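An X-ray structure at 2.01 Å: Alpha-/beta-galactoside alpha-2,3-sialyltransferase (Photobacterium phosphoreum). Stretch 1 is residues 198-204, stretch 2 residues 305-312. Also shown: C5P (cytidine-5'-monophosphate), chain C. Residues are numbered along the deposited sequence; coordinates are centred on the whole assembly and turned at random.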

ATOM      1  N   MET A 198       4.779   7.840  -4.185  1.00 11.94           N
ATOM      2  CA  MET A 198       4.477   6.654  -4.996  1.00 12.27           C
ATOM      3  C   MET A 198       3.885   7.078  -6.332  1.00 12.35           C
ATOM      4  O   MET A 198       2.950   7.898  -6.375  1.00 12.30           O
ATOM      5  CB  MET A 198       3.505   5.709  -4.294  1.00 11.59           C
ATOM      6  CG  MET A 198       4.146   4.801  -3.274  1.00 12.34           C
ATOM      7  SD  MET A 198       2.916   3.679  -2.600  1.00 13.11           S
ATOM      8  CE  MET A 198       3.817   2.883  -1.287  1.00 11.55           C
ATOM      9  N   LYS A 199       4.447   6.537  -7.414  1.00 12.33           N
ATOM     10  CA  LYS A 199       3.963   6.816  -8.768  1.00 13.01           C
ATOM     11  C   LYS A 199       3.121   5.669  -9.318  1.00 12.85           C
ATOM     12  O   LYS A 199       3.323   4.503  -8.960  1.00 12.27           O
ATOM     13  CB  LYS A 199       5.124   7.131  -9.720  1.00 13.38           C
ATOM     14  CG  LYS A 199       5.988   8.308  -9.266  1.00 16.20           C
ATOM     15  CD  LYS A 199       5.184   9.593  -9.033  1.00 21.33           C
ATOM     16  CE  LYS A 199       4.795  10.260 -10.342  1.00 24.11           C
ATOM     17  NZ  LYS A 199       4.470  11.698 -10.123  1.00 27.27           N
ATOM     18  N   TRP A 200       2.176   6.010 -10.189  1.00 13.07           N
ATOM     19  CA  TRP A 200       1.222   5.039 -10.716  1.00 13.38           C
ATOM     20  C   TRP A 200       1.092   5.111 -12.246  1.00 13.79           C
ATOM     21  O   TRP A 200       0.225   4.461 -12.848  1.00 14.16           O
ATOM     22  CB  TRP A 200      -0.143   5.213 -10.028  1.00 13.06           C
ATOM     23  CG  TRP A 200      -0.104   4.948  -8.517  1.00 12.94           C
ATOM     24  CD1 TRP A 200      -0.047   5.881  -7.518  1.00 12.73           C
ATOM     25  CD2 TRP A 200      -0.115   3.666  -7.862  1.00 11.76           C
ATOM     26  NE1 TRP A 200      -0.021   5.263  -6.286  1.00 11.39           N
ATOM     27  CE2 TRP A 200      -0.061   3.906  -6.467  1.00 12.10           C
ATOM     28  CE3 TRP A 200      -0.175   2.343  -8.317  1.00 11.35           C
ATOM     29  CZ2 TRP A 200      -0.052   2.874  -5.525  1.00 12.05           C
ATOM     30  CZ3 TRP A 200      -0.157   1.304  -7.377  1.00 12.52           C
ATOM     31  CH2 TRP A 200      -0.110   1.583  -5.995  1.00 12.87           C
ATOM     32  N   ASP A 201       1.980   5.871 -12.870  1.00 14.46           N
ATOM     33  CA  ASP A 201       1.915   6.127 -14.314  1.00 15.56           C
ATOM     34  C   ASP A 201       3.045   5.426 -15.064  1.00 15.39           C
ATOM     35  O   ASP A 201       3.422   5.848 -16.158  1.00 15.51           O
ATOM     36  CB  ASP A 201       1.959   7.638 -14.574  1.00 15.85           C
ATOM     37  CG  ASP A 201       3.221   8.296 -14.026  1.00 17.98           C
ATOM     38  OD1 ASP A 201       4.056   7.611 -13.388  1.00 19.47           O
ATOM     39  OD2 ASP A 201       3.389   9.516 -14.239  1.00 21.68           O
ATOM     40  N   TYR A 202       3.586   4.367 -14.467  1.00 15.07           N
ATOM     41  CA  TYR A 202       4.664   3.589 -15.082  1.00 15.60           C
ATOM     42  C   TYR A 202       4.296   3.033 -16.458  1.00 16.01           C
ATOM     43  O   TYR A 202       5.142   2.988 -17.360  1.00 16.07           O
ATOM     44  CB  TYR A 202       5.099   2.441 -14.157  1.00 15.21           C
ATOM     45  CG  TYR A 202       5.865   2.906 -12.940  1.00 14.81           C
ATOM     46  CD1 TYR A 202       5.210   3.166 -11.735  1.00 14.22           C
ATOM     47  CD2 TYR A 202       7.250   3.087 -12.993  1.00 15.03           C
ATOM     48  CE1 TYR A 202       5.908   3.600 -10.616  1.00 13.07           C
ATOM     49  CE2 TYR A 202       7.959   3.519 -11.878  1.00 14.82           C
ATOM     50  CZ  TYR A 202       7.284   3.767 -10.690  1.00 14.75           C
ATOM     51  OH  TYR A 202       7.985   4.207  -9.586  1.00 14.46           O
ATOM     52  N   PHE A 203       3.040   2.623 -16.626  1.00 16.60           N
ATOM     53  CA  PHE A 203       2.604   2.020 -17.892  1.00 17.57           C
ATOM     54  C   PHE A 203       2.689   2.973 -19.088  1.00 18.80           C
ATOM     55  O   PHE A 203       2.715   2.533 -20.230  1.00 19.10           O
ATOM     56  CB  PHE A 203       1.203   1.407 -17.767  1.00 16.82           C
ATOM     57  CG  PHE A 203       1.211  -0.056 -17.411  1.00 16.35           C
ATOM     58  CD1 PHE A 203       2.001  -0.536 -16.360  1.00 15.30           C
ATOM     59  CD2 PHE A 203       0.408  -0.958 -18.110  1.00 15.59           C
ATOM     60  CE1 PHE A 203       2.013  -1.904 -16.033  1.00 14.31           C
ATOM     61  CE2 PHE A 203       0.403  -2.327 -17.778  1.00 13.99           C
ATOM     62  CZ  PHE A 203       1.206  -2.794 -16.740  1.00 13.74           C
ATOM     63  N   THR A 204       2.734   4.272 -18.813  1.00 19.90           N
ATOM     64  CA  THR A 204       2.872   5.298 -19.847  1.00 21.05           C
ATOM     65  C   THR A 204       4.218   5.163 -20.583  1.00 21.24           C
ATOM     66  O   THR A 204       4.294   5.440 -21.778  1.00 22.07           O
ATOM     67  CB  THR A 204       2.668   6.715 -19.228  1.00 21.17           C
ATOM     68  OG1 THR A 204       1.318   6.815 -18.753  1.00 23.26           O
ATOM     69  CG2 THR A 204       2.918   7.837 -20.214  1.00 22.13           C
ATOM     70  N   PHE A 305      -6.811  -3.718  -5.657  1.00 14.74           N
ATOM     71  CA  PHE A 305      -7.205  -2.554  -6.437  1.00 14.61           C
ATOM     72  C   PHE A 305      -6.018  -1.824  -7.076  1.00 14.51           C
ATOM     73  O   PHE A 305      -6.159  -1.265  -8.157  1.00 14.19           O
ATOM     74  CB  PHE A 305      -8.026  -1.572  -5.603  1.00 15.14           C
ATOM     75  CG  PHE A 305      -8.903  -0.663  -6.433  1.00 16.73           C
ATOM     76  CD1 PHE A 305     -10.242  -0.972  -6.641  1.00 19.87           C
ATOM     77  CD2 PHE A 305      -8.389   0.496  -7.007  1.00 18.63           C
ATOM     78  CE1 PHE A 305     -11.056  -0.134  -7.404  1.00 19.68           C
ATOM     79  CE2 PHE A 305      -9.188   1.332  -7.785  1.00 19.82           C
ATOM     80  CZ  PHE A 305     -10.525   1.018  -7.976  1.00 18.79           C
ATOM     81  N   GLU A 306      -4.864  -1.821  -6.407  1.00 14.27           N
ATOM     82  CA  GLU A 306      -3.663  -1.174  -6.960  1.00 14.62           C
ATOM     83  C   GLU A 306      -3.188  -1.781  -8.298  1.00 14.22           C
ATOM     84  O   GLU A 306      -2.545  -1.090  -9.088  1.00 14.43           O
ATOM     85  CB  GLU A 306      -2.515  -1.036  -5.939  1.00 14.83           C
ATOM     86  CG  GLU A 306      -2.394  -2.084  -4.848  1.00 18.57           C
ATOM     87  CD  GLU A 306      -3.495  -1.974  -3.806  1.00 20.77           C
ATOM     88  OE1 GLU A 306      -3.585  -0.968  -3.054  1.00 25.44           O
ATOM     89  OE2 GLU A 306      -4.292  -2.902  -3.759  1.00 19.84           O
ATOM     90  N   ALA A 307      -3.527  -3.044  -8.556  1.00 13.82           N
ATOM     91  CA  ALA A 307      -3.306  -3.651  -9.879  1.00 13.56           C
ATOM     92  C   ALA A 307      -4.158  -2.973 -10.967  1.00 13.44           C
ATOM     93  O   ALA A 307      -3.684  -2.758 -12.088  1.00 12.89           O
ATOM     94  CB  ALA A 307      -3.544  -5.161  -9.843  1.00 12.96           C
ATOM     95  N   LEU A 308      -5.402  -2.626 -10.626  1.00 13.09           N
ATOM     96  CA  LEU A 308      -6.262  -1.840 -11.508  1.00 13.36           C
ATOM     97  C   LEU A 308      -5.662  -0.469 -11.779  1.00 13.15           C
ATOM     98  O   LEU A 308      -5.725   0.038 -12.904  1.00 13.32           O
ATOM     99  CB  LEU A 308      -7.666  -1.646 -10.915  1.00 13.68           C
ATOM    100  CG  LEU A 308      -8.499  -2.875 -10.530  1.00 15.42           C
ATOM    101  CD1 LEU A 308      -9.893  -2.462 -10.058  1.00 16.40           C
ATOM    102  CD2 LEU A 308      -8.587  -3.836 -11.679  1.00 15.24           C
ATOM    103  N   ILE A 309      -5.120   0.146 -10.732  1.00 12.87           N
ATOM    104  CA  ILE A 309      -4.511   1.461 -10.875  1.00 12.39           C
ATOM    105  C   ILE A 309      -3.292   1.380 -11.801  1.00 12.20           C
ATOM    106  O   ILE A 309      -3.167   2.166 -12.745  1.00 12.57           O
ATOM    107  CB  ILE A 309      -4.120   2.086  -9.507  1.00 11.93           C
ATOM    108  CG1 ILE A 309      -5.366   2.287  -8.631  1.00 11.78           C
ATOM    109  CG2 ILE A 309      -3.411   3.420  -9.731  1.00 11.85           C
ATOM    110  CD1 ILE A 309      -5.068   2.480  -7.143  1.00 12.35           C
ATOM    111  N   MET A 310      -2.394   0.441 -11.516  1.00 12.15           N
ATOM    112  CA  MET A 310      -1.114   0.367 -12.230  1.00 13.21           C
ATOM    113  C   MET A 310      -1.314   0.065 -13.721  1.00 13.94           C
ATOM    114  O   MET A 310      -0.567   0.581 -14.567  1.00 13.81           O
ATOM    115  CB  MET A 310      -0.167  -0.652 -11.573  1.00 12.66           C
ATOM    116  CG  MET A 310       1.297  -0.503 -11.998  1.00 12.66           C
ATOM    117  SD  MET A 310       1.979   1.123 -11.618  1.00 14.25           S
ATOM    118  CE  MET A 310       2.511   0.900  -9.925  1.00 11.82           C
ATOM    119  N   THR A 311      -2.341  -0.734 -14.029  1.00 14.42           N
ATOM    120  CA  THR A 311      -2.645  -1.133 -15.405  1.00 15.23           C
ATOM    121  C   THR A 311      -3.550  -0.138 -16.145  1.00 16.36           C
ATOM    122  O   THR A 311      -3.980  -0.399 -17.271  1.00 16.63           O
ATOM    123  CB  THR A 311      -3.217  -2.589 -15.488  1.00 15.40           C
ATOM    124  OG1 THR A 311      -4.447  -2.699 -14.757  1.00 13.94           O
ATOM    125  CG2 THR A 311      -2.219  -3.595 -14.952  1.00 14.68           C
ATOM    126  N   ASP A 312      -3.815   1.007 -15.504  1.00 17.03           N
ATOM    127  CA  ASP A 312      -4.692   2.058 -16.018  1.00 17.71           C
ATOM    128  C   ASP A 312      -6.096   1.532 -16.378  1.00 17.64           C
ATOM    129  O   ASP A 312      -6.629   1.837 -17.444  1.00 17.70           O
ATOM    130  CB  ASP A 312      -4.023   2.785 -17.207  1.00 18.93           C
ATOM    131  CG  ASP A 312      -4.702   4.098 -17.565  1.00 21.11           C
ATOM    132  OD1 ASP A 312      -4.574   4.507 -18.735  1.00 24.76           O
ATOM    133  OD2 ASP A 312      -5.368   4.722 -16.702  1.00 24.85           O
TER
HETATM  134  O3P C5P C   1      -9.652  -1.852   3.107  1.00 13.32           O
HETATM  135  P   C5P C   1      -8.286  -2.225   3.540  1.00 12.40           P
HETATM  136  O1P C5P C   1      -7.650  -1.013   4.151  1.00 15.01           O
HETATM  137  O2P C5P C   1      -8.359  -3.470   4.382  1.00 13.79           O
HETATM  138  O5' C5P C   1      -7.490  -2.557   2.194  1.00 12.47           O
HETATM  139  C5' C5P C   1      -6.220  -3.203   2.203  1.00 13.08           C
HETATM  140  C4' C5P C   1      -5.925  -3.649   0.779  1.00 11.37           C
HETATM  141  O4' C5P C   1      -6.951  -4.545   0.311  1.00 12.31           O
HETATM  142  C3' C5P C   1      -5.972  -2.484  -0.200  1.00 11.25           C
HETATM  143  O3' C5P C   1      -4.723  -1.810  -0.273  1.00 12.50           O
HETATM  144  C2' C5P C   1      -6.294  -3.162  -1.506  1.00 10.86           C
HETATM  145  O2' C5P C   1      -5.155  -3.884  -1.987  1.00 11.33           O
HETATM  146  C1' C5P C   1      -7.248  -4.253  -1.067  1.00 10.13           C
HETATM  147  N1  C5P C   1      -8.676  -3.963  -1.257  1.00  9.59           N
HETATM  148  C2  C5P C   1      -9.224  -4.134  -2.546  1.00 10.05           C
HETATM  149  N3  C5P C   1     -10.539  -3.930  -2.759  1.00  9.10           N
HETATM  150  C4  C5P C   1     -11.345  -3.545  -1.748  1.00  8.47           C
HETATM  151  C5  C5P C   1     -10.840  -3.369  -0.465  1.00  8.66           C
HETATM  152  C6  C5P C   1      -9.475  -3.591  -0.239  1.00  9.40           C
HETATM  153  O2  C5P C   1      -8.491  -4.456  -3.506  1.00 10.90           O
HETATM  154  N4  C5P C   1     -12.662  -3.361  -2.004  1.00  9.36           N
HETATM  155  O   HOH W   1       0.826   2.818 -14.759  1.00 13.15           O
HETATM  156  O   HOH W   2      -3.002   5.166 -13.575  1.00 29.31           O

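Trp-200 and Met-310 carry this contact, with Phe-203 third, and no direct hydrogen bond joins the two stretches. They bury 437 Å² between them; Ile-309 and Met-310 are buried, while Trp-200 and Phe-203 stay partly exposed. Trp-200 leaves its backbone sideways, yet its m rotamer brings the indole to the helix, where a wide, flat side chain can span more than one turn. Its CH2 lies 3.6 Å from CB of Glu-306, and its CE3 lies 3.7 Å from CG2 of Ile-309 and 3.4 Å from CE of Met-310. Ile-309 offers a branched apolar surface directed at the loop; Glu-306 gives the indole its aliphatic base, while its end leads away and its OE1 accepts a hydrogen bond from O3' of the bound cytidine-5'-monophosphate.

Met-310 suits the gap between aromatics because it is flexible: with chi angles t, p, p it folds so that SD sits 3.8 Å from CD1 of Tyr-202 while its methyl reaches Trp-200.

Phe-203 points toward the helix end and lays one ring face over the turn where helical geometry stops. CA of Thr-311 stands over that face, 4.2 Å from the ring centroid, a CH-pi contact.

Water 1 donates to O of Trp-200 and O of Met-310, both at 2.6 Å, and accepts from N of Phe-203 at 2.9 Å, bridging the two stretches beside the apolar packing.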